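Local coordinates for BexL (Amycolatopsis orientalis, PDB 4XRW), which probably cyclises, dehydrates and aromatises a polyketide intermediate in the type II polyketide pathway to BE-7585A, as a di-domain aromatase/cyclase, at residues 103-108 and 142-147; 253-258 and 290-295; 266-269 and 273-276. One frame throughout, in Å; residues are numbered along the deposited sequence.

Contact 1 (103-108 and 142-147); sequences TPPVAE and AWIDRA
Pro105, Val106 and Ile144 form the heart of this contact, and Trp143 closes one flank. It belongs to the first helix-grip unit of BexL. There the long helix 138-166 lies against an antiparallel sheet, and the start of strand 106-117 meets the helix near its N-terminal end. The Val106 and Ile144 side chains meet at a slant. The methyl CG2 of Val106 touches the Ile144 chain near its tip and lies 3.9 Å from CD1. It is equally near CG1 of the same residue, so one methyl rests against the last bond of the isoleucine. In Val106 the other branch, CG1, is anti to the backbone N (chi1 -178°), which leaves CG2 beside that N and turned to the helix. Ile144 carries its CG1 beside its own backbone N (chi1 -62°). The chain runs on extended from there, and CD1 reaches the loop. The bond to Ile144 CB already points toward the loop.

Pro105 follows a cis peptide bond and turns its ring to the helix. Pro105 CG is 4.3 Å from Ile144 CG1. On the flank, Pro105 CG is also 4.3 Å from Trp143 CE3. The indole is met obliquely, at the six-membered ring. This side is the more open one, since Trp143 is exposed while Ile144 is buried. Strand 123-133 contributes Tyr131 and Ala133, which also touch Ile144. The loop has its own bracing: Val106 N donates to Thr103 O at 2.9 Å, and backbone bonds tie Pro105 to Val134. Just beyond, Ala107 and Glu108 both face Arg132 in a classic beta bulge. The contact across the segments is otherwise apolar, but one carbonyl enters it: Pro105 O lies 3.9 Å from the Ile144 methyl CD1.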
loop_
_atom_site.group_PDB
_atom_site.type_symbol
_atom_site.label_atom_id
_atom_site.label_comp_id
_atom_site.label_asym_id
_atom_site.label_seq_id
_atom_site.Cartn_x
_atom_site.Cartn_y
_atom_site.Cartn_z
ATOM N N THR A 103 -11.607 -11.665 15.831
ATOM C CA THR A 103 -10.938 -11.720 17.125
ATOM C C THR A 103 -11.959 -11.388 18.198
ATOM O O THR A 103 -12.686 -10.414 18.037
ATOM C CB THR A 103 -9.781 -10.702 17.215
ATOM O OG1 THR A 103 -8.857 -10.916 16.146
ATOM C CG2 THR A 103 -9.058 -10.795 18.549
ATOM N N PRO A 104 -11.998 -12.167 19.293
ATOM C CA PRO A 104 -12.953 -11.799 20.335
ATOM C C PRO A 104 -12.713 -10.348 20.761
ATOM O O PRO A 104 -11.564 -9.892 20.768
ATOM C CB PRO A 104 -12.662 -12.784 21.481
ATOM C CG PRO A 104 -11.359 -13.454 21.118
ATOM C CD PRO A 104 -11.231 -13.376 19.638
ATOM N N PRO A 105 -13.788 -9.633 21.116
ATOM C CA PRO A 105 -15.151 -10.129 21.287
ATOM C C PRO A 105 -16.004 -10.134 19.993
ATOM O O PRO A 105 -17.212 -10.347 20.095
ATOM C CB PRO A 105 -15.727 -9.141 22.302
ATOM C CG PRO A 105 -15.123 -7.851 21.862
ATOM C CD PRO A 105 -13.701 -8.192 21.440
ATOM N N VAL A 106 -15.406 -9.922 18.814
ATOM C CA VAL A 106 -16.177 -9.952 17.579
ATOM C C VAL A 106 -16.485 -11.411 17.233
ATOM O O VAL A 106 -15.564 -12.212 17.073
ATOM C CB VAL A 106 -15.447 -9.311 16.393
ATOM C CG1 VAL A 106 -16.319 -9.327 15.156
ATOM C CG2 VAL A 106 -15.014 -7.835 16.738
ATOM N N ALA A 107 -17.757 -11.715 17.106
ATOM C CA ALA A 107 -18.222 -13.026 16.638
ATOM C C ALA A 107 -18.306 -13.052 15.121
ATOM O O ALA A 107 -17.964 -14.057 14.488
ATOM C CB ALA A 107 -19.563 -13.359 17.222
ATOM N N GLU A 108 -18.806 -11.963 14.543
ATOM C CA GLU A 108 -18.693 -11.778 13.108
ATOM C C GLU A 108 -18.800 -10.308 12.707
ATOM O O GLU A 108 -19.379 -9.469 13.400
ATOM C CB GLU A 108 -19.725 -12.620 12.359
ATOM C CG GLU A 108 -21.171 -12.364 12.718
ATOM C CD GLU A 108 -22.121 -13.020 11.708
ATOM O OE1 GLU A 108 -22.497 -14.202 11.909
ATOM O OE2 GLU A 108 -22.473 -12.353 10.701
ATOM N N ALA A 142 -20.673 -2.971 22.789
ATOM C CA ALA A 142 -20.459 -1.510 22.823
ATOM C C ALA A 142 -19.069 -1.113 22.349
ATOM O O ALA A 142 -18.869 -0.099 21.666
ATOM C CB ALA A 142 -20.670 -1.002 24.244
ATOM N N TRP A 143 -18.097 -1.885 22.791
ATOM C CA TRP A 143 -16.723 -1.714 22.369
ATOM C C TRP A 143 -16.598 -1.848 20.847
ATOM O O TRP A 143 -15.933 -1.037 20.180
ATOM C CB TRP A 143 -15.877 -2.745 23.079
ATOM C CG TRP A 143 -14.473 -2.583 22.902
ATOM C CD1 TRP A 143 -13.628 -1.918 23.722
ATOM C CD2 TRP A 143 -13.683 -3.114 21.843
ATOM N NE1 TRP A 143 -12.349 -2.018 23.252
ATOM C CE2 TRP A 143 -12.355 -2.739 22.094
ATOM C CE3 TRP A 143 -13.967 -3.894 20.719
ATOM C CZ2 TRP A 143 -11.309 -3.097 21.254
ATOM C CZ3 TRP A 143 -12.932 -4.238 19.873
ATOM C CH2 TRP A 143 -11.616 -3.839 20.149
ATOM N N ILE A 144 -17.219 -2.884 20.290
ATOM C CA ILE A 144 -17.190 -3.060 18.852
ATOM C C ILE A 144 -17.836 -1.880 18.166
ATOM O O ILE A 144 -17.359 -1.391 17.166
ATOM C CB ILE A 144 -17.932 -4.348 18.396
ATOM C CG1 ILE A 144 -17.260 -5.551 18.991
ATOM C CG2 ILE A 144 -17.954 -4.446 16.882
ATOM C CD1 ILE A 144 -18.101 -6.804 18.868
ATOM N N ASP A 145 -18.965 -1.444 18.700
ATOM C CA ASP A 145 -19.704 -0.341 18.104
ATOM C C ASP A 145 -18.844 0.910 17.964
ATOM O O ASP A 145 -18.840 1.546 16.921
ATOM C CB ASP A 145 -20.932 -0.041 18.944
ATOM C CG ASP A 145 -21.989 0.603 18.156
ATOM O OD1 ASP A 145 -22.842 -0.142 17.602
ATOM O OD2 ASP A 145 -21.919 1.841 18.054
ATOM N N ARG A 146 -18.085 1.231 19.001
ATOM C CA ARG A 146 -17.245 2.403 18.983
ATOM C C ARG A 146 -16.093 2.231 18.017
ATOM O O ARG A 146 -15.688 3.174 17.346
ATOM C CB ARG A 146 -16.720 2.717 20.392
ATOM C CG ARG A 146 -17.805 3.320 21.295
ATOM C CD ARG A 146 -17.239 3.943 22.562
ATOM N NE ARG A 146 -16.620 2.910 23.367
ATOM C CZ ARG A 146 -17.231 2.212 24.313
ATOM N NH1 ARG A 146 -18.498 2.456 24.648
ATOM N NH2 ARG A 146 -16.559 1.273 24.941
ATOM N N ALA A 147 -15.581 1.009 17.955
ATOM C CA ALA A 147 -14.484 0.680 17.061
ATOM C C ALA A 147 -14.900 0.852 15.613
ATOM O O ALA A 147 -14.158 1.435 14.824
ATOM C CB ALA A 147 -14.016 -0.745 17.321
#

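Contact 2 (253-258 and 290-295); sequences LPALMT and AKVLGA
The carbonyl O of Ala255 accepts a hydrogen bond from Asn288 ND2, just ahead of the short helix 289-293, while the Ala255 methyl meets Val292 on that helix. The segment 253-258 contains a type I beta turn from Pro254 to Met257, closed by Met257 N to Pro254 O at 3.3 Å. It leads into strand 257-268 of the second helix-grip unit. Across the contact the touching groups are apolar. Val292 spreads its two branches over two residues. Val292 CG1, anti to the backbone N (chi1 169°), lies 4.0 Å from Leu256 CG. Val292 CG2, beside that N, reaches Ala255 CB at 3.8 Å. Leu256 approaches at a slant and sets its CD2 against the branch point CB of Val292, at 4.0 Å. Leu256 is buried, with Phe305 and Val306 of helix 299-326 also touching it. Val292 and the Ala255 methyl lie on the exposed side. The helix ends at Leu293, and Gly294 follows with positive phi. Leu293 swings its end toward the turn, and its CD1 lies 4.3 Å from Leu256 CD1.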
loop_
_atom_site.group_PDB
_atom_site.type_symbol
_atom_site.label_atom_id
_atom_site.label_comp_id
_atom_site.label_asym_id
_atom_site.label_seq_id
_atom_site.Cartn_x
_atom_site.Cartn_y
_atom_site.Cartn_z
ATOM N N LEU A 253 6.406 9.351 5.703
ATOM C CA LEU A 253 6.527 10.077 4.439
ATOM C C LEU A 253 7.124 11.473 4.621
ATOM O O LEU A 253 6.839 12.144 5.615
ATOM C CB LEU A 253 5.161 10.203 3.750
ATOM C CG LEU A 253 4.452 8.897 3.366
ATOM C CD1 LEU A 253 2.944 9.083 3.264
ATOM C CD2 LEU A 253 4.987 8.378 2.040
ATOM N N PRO A 254 7.961 11.876 3.666
ATOM C CA PRO A 254 8.545 13.207 3.602
ATOM C C PRO A 254 7.496 14.220 3.177
ATOM O O PRO A 254 6.398 13.826 2.738
ATOM C CB PRO A 254 9.620 13.056 2.547
ATOM C CG PRO A 254 9.120 12.059 1.643
ATOM C CD PRO A 254 8.340 11.085 2.488
ATOM N N ALA A 255 7.830 15.502 3.290
ATOM C CA ALA A 255 6.846 16.557 3.056
ATOM C C ALA A 255 6.239 16.522 1.656
ATOM O O ALA A 255 5.087 16.901 1.501
ATOM C CB ALA A 255 7.475 17.935 3.304
ATOM N N LEU A 256 6.988 16.059 0.657
ATOM C CA LEU A 256 6.528 16.099 -0.756
ATOM C C LEU A 256 5.632 14.962 -1.222
ATOM O O LEU A 256 5.070 15.030 -2.322
ATOM C CB LEU A 256 7.722 16.127 -1.725
ATOM C CG LEU A 256 8.567 17.384 -1.936
ATOM C CD1 LEU A 256 9.481 17.159 -3.131
ATOM C CD2 LEU A 256 7.693 18.640 -2.133
ATOM N N MET A 257 5.512 13.896 -0.431
ATOM C CA MET A 257 4.725 12.741 -0.849
ATOM C C MET A 257 3.591 12.489 0.129
ATOM O O MET A 257 3.779 12.492 1.349
ATOM C CB MET A 257 5.612 11.471 -0.971
ATOM C CG MET A 257 6.748 11.555 -1.983
ATOM S SD MET A 257 7.603 9.982 -2.246
ATOM C CE MET A 257 8.321 9.802 -0.650
ATOM N N THR A 258 2.401 12.284 -0.414
ATOM C CA THR A 258 1.282 11.821 0.380
ATOM C C THR A 258 1.191 10.294 0.346
ATOM O O THR A 258 0.592 9.697 1.235
ATOM C CB THR A 258 -0.037 12.405 -0.114
ATOM O OG1 THR A 258 -0.195 12.072 -1.487
ATOM C CG2 THR A 258 -0.022 13.884 0.022
ATOM N N ALA A 290 6.285 24.452 -2.249
ATOM C CA ALA A 290 6.937 25.760 -2.142
ATOM C C ALA A 290 7.878 25.812 -0.939
ATOM O O ALA A 290 9.010 26.277 -1.047
ATOM C CB ALA A 290 5.896 26.862 -2.044
ATOM N N LYS A 291 7.399 25.327 0.204
ATOM C CA LYS A 291 8.188 25.325 1.429
ATOM C C LYS A 291 9.459 24.483 1.274
ATOM O O LYS A 291 10.486 24.771 1.897
ATOM C CB LYS A 291 7.352 24.807 2.603
ATOM C CG LYS A 291 8.187 24.372 3.800
ATOM C CD LYS A 291 7.501 24.691 5.125
ATOM C CE LYS A 291 8.275 25.754 5.901
ATOM N NZ LYS A 291 8.479 27.006 5.102
ATOM N N VAL A 292 9.389 23.455 0.436
ATOM C CA VAL A 292 10.508 22.535 0.256
ATOM C C VAL A 292 11.428 22.949 -0.878
ATOM O O VAL A 292 12.648 23.030 -0.692
ATOM C CB VAL A 292 9.999 21.086 -0.012
ATOM C CG1 VAL A 292 11.134 20.137 -0.480
ATOM C CG2 VAL A 292 9.285 20.565 1.219
ATOM N N LEU A 293 10.857 23.170 -2.057
ATOM C CA LEU A 293 11.647 23.431 -3.246
ATOM C C LEU A 293 11.704 24.931 -3.561
ATOM O O LEU A 293 12.336 25.338 -4.526
ATOM C CB LEU A 293 11.084 22.666 -4.441
ATOM C CG LEU A 293 11.068 21.141 -4.333
ATOM C CD1 LEU A 293 10.571 20.516 -5.620
ATOM C CD2 LEU A 293 12.440 20.605 -3.979
ATOM N N GLY A 294 11.027 25.737 -2.751
ATOM C CA GLY A 294 11.103 27.176 -2.883
ATOM C C GLY A 294 10.119 27.715 -3.890
ATOM O O GLY A 294 9.741 27.021 -4.842
ATOM N N ALA A 295 9.709 28.962 -3.669
ATOM C CA ALA A 295 8.743 29.633 -4.529
ATOM C C ALA A 295 9.138 29.497 -6.000
ATOM O O ALA A 295 10.322 29.468 -6.343
ATOM C CB ALA A 295 8.622 31.099 -4.135
#

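Contact 3 (266-269 and 273-276); sequences FAEE and GTTA
Phe266 and Ala276 face each other on the buried side of this strand pair, with ring atom CD1 of Phe266 4.0 Å from Ala276 CB. The methyl meets the ring obliquely. Phe266 CG is beside its backbone N (chi1 -46°), which leads the ring to Ala276 CB, and the ring also packs on Val188 and Val192 of helix 185-193. Thr274 is buried on this face too. Thr274 CG2 lies 4.2 Å from Phe266 CB, and Thr274 OG1 is hydrogen-bonded to Ala183 O. Glu268, on the same face, is nearer the loop that joins the strands and is exposed.

The two strands, 257-268 and 274-284, form an antiparallel beta hairpin in the sheet of the second helix-grip unit. Here Ala267 and Thr275 form a hydrogen-bonded pair. Ala267 N reaches Thr275 O at 3.0 Å, almost straight at 176°. The return bond, Thr275 N to Ala267 O, is 2.8 Å and more bent at the hydrogen (157°). Thr274 CA adds a CH contact to the same Ala267 O at 3.3 Å.

The other face is looser. Ala267 is exposed and Thr275 partly so, although Thr178 and Arg180 of strand 172-181 touch Thr275. Towards the joining loop, the Glu269 side chain is poorly ordered and its placement doubtful. Its backbone stays tied: Glu269 N donates to Gly273 O at 2.8 Å.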
loop_
_atom_site.group_PDB
_atom_site.type_symbol
_atom_site.label_atom_id
_atom_site.label_comp_id
_atom_site.label_asym_id
_atom_site.label_seq_id
_atom_site.Cartn_x
_atom_site.Cartn_y
_atom_site.Cartn_z
ATOM N N PHE A 266 10.961 -10.161 -9.769
ATOM C CA PHE A 266 12.098 -10.960 -10.238
ATOM C C PHE A 266 11.509 -12.043 -11.090
ATOM O O PHE A 266 10.898 -12.978 -10.590
ATOM C CB PHE A 266 12.910 -11.519 -9.078
ATOM C CG PHE A 266 13.190 -10.493 -8.022
ATOM C CD1 PHE A 266 14.226 -9.610 -8.160
ATOM C CD2 PHE A 266 12.368 -10.384 -6.899
ATOM C CE1 PHE A 266 14.471 -8.646 -7.192
ATOM C CE2 PHE A 266 12.609 -9.412 -5.929
ATOM C CZ PHE A 266 13.661 -8.550 -6.083
ATOM N N ALA A 267 11.636 -11.854 -12.392
ATOM C CA ALA A 267 11.020 -12.744 -13.373
ATOM C C ALA A 267 12.095 -13.606 -14.050
ATOM O O ALA A 267 13.034 -13.065 -14.612
ATOM C CB ALA A 267 10.282 -11.926 -14.388
ATOM N N GLU A 268 11.965 -14.929 -13.972
ATOM C CA GLU A 268 12.909 -15.827 -14.644
ATOM C C GLU A 268 12.606 -15.903 -16.128
ATOM O O GLU A 268 11.469 -16.112 -16.531
ATOM C CB GLU A 268 12.882 -17.226 -14.024
ATOM C CG GLU A 268 13.492 -17.257 -12.621
ATOM C CD GLU A 268 13.658 -18.661 -12.055
ATOM O OE1 GLU A 268 12.733 -19.489 -12.248
ATOM O OE2 GLU A 268 14.717 -18.924 -11.416
ATOM N N GLU A 269 13.637 -15.693 -16.936
ATOM C CA GLU A 269 13.524 -15.792 -18.382
ATOM C C GLU A 269 13.801 -17.230 -18.812
ATOM O O GLU A 269 14.441 -17.991 -18.071
ATOM C CB GLU A 269 14.499 -14.826 -19.055
ATOM C CG GLU A 269 14.132 -13.370 -18.881
ATOM C CD GLU A 269 12.797 -13.037 -19.535
ATOM O OE1 GLU A 269 12.402 -13.755 -20.482
ATOM O OE2 GLU A 269 12.138 -12.066 -19.099
ATOM N N GLY A 273 18.174 -16.120 -17.797
ATOM C CA GLY A 273 18.455 -15.048 -16.836
ATOM C C GLY A 273 17.273 -14.620 -15.956
ATOM O O GLY A 273 16.242 -15.293 -15.896
ATOM N N THR A 274 17.438 -13.500 -15.255
ATOM C CA THR A 274 16.364 -12.884 -14.451
ATOM C C THR A 274 16.151 -11.458 -14.951
ATOM O O THR A 274 17.140 -10.763 -15.199
ATOM C CB THR A 274 16.747 -12.855 -12.930
ATOM O OG1 THR A 274 16.729 -14.182 -12.388
ATOM C CG2 THR A 274 15.824 -11.935 -12.116
ATOM N N THR A 275 14.906 -10.985 -15.115
ATOM C CA THR A 275 14.750 -9.543 -15.261
ATOM C C THR A 275 14.163 -9.026 -13.940
ATOM O O THR A 275 13.135 -9.501 -13.446
ATOM C CB THR A 275 13.936 -9.119 -16.518
ATOM O OG1 THR A 275 12.776 -8.381 -16.153
ATOM C CG2 THR A 275 13.581 -10.297 -17.367
ATOM N N ALA A 276 14.935 -8.139 -13.341
ATOM C CA ALA A 276 14.631 -7.558 -12.038
ATOM C C ALA A 276 14.138 -6.157 -12.266
ATOM O O ALA A 276 14.758 -5.376 -12.963
ATOM C CB ALA A 276 15.872 -7.564 -11.119
#

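How the contacts relate
Contact 1 lies in the first helix-grip unit, contacts 2 and 3 in the second. None touches another; contacts 1 and 3 lie on opposite sides of the chain's centre. Contacts 2 and 3 share strand 257-268, one at its start and the other at its end, with centres about 36 Å apart. Contact 3 is nested within the loop that contact 2 closes. All three are partly buried. Contacts 1 and 2 join a loop entering a strand to a helix, mainly through apolar side chains. Contact 3 joins neighbouring strands, so backbone hydrogen bonds hold it. Ile144 and Leu256 are the one buried residue of contacts 1 and 2; contact 3 buries Phe266, Thr274 and Ala276.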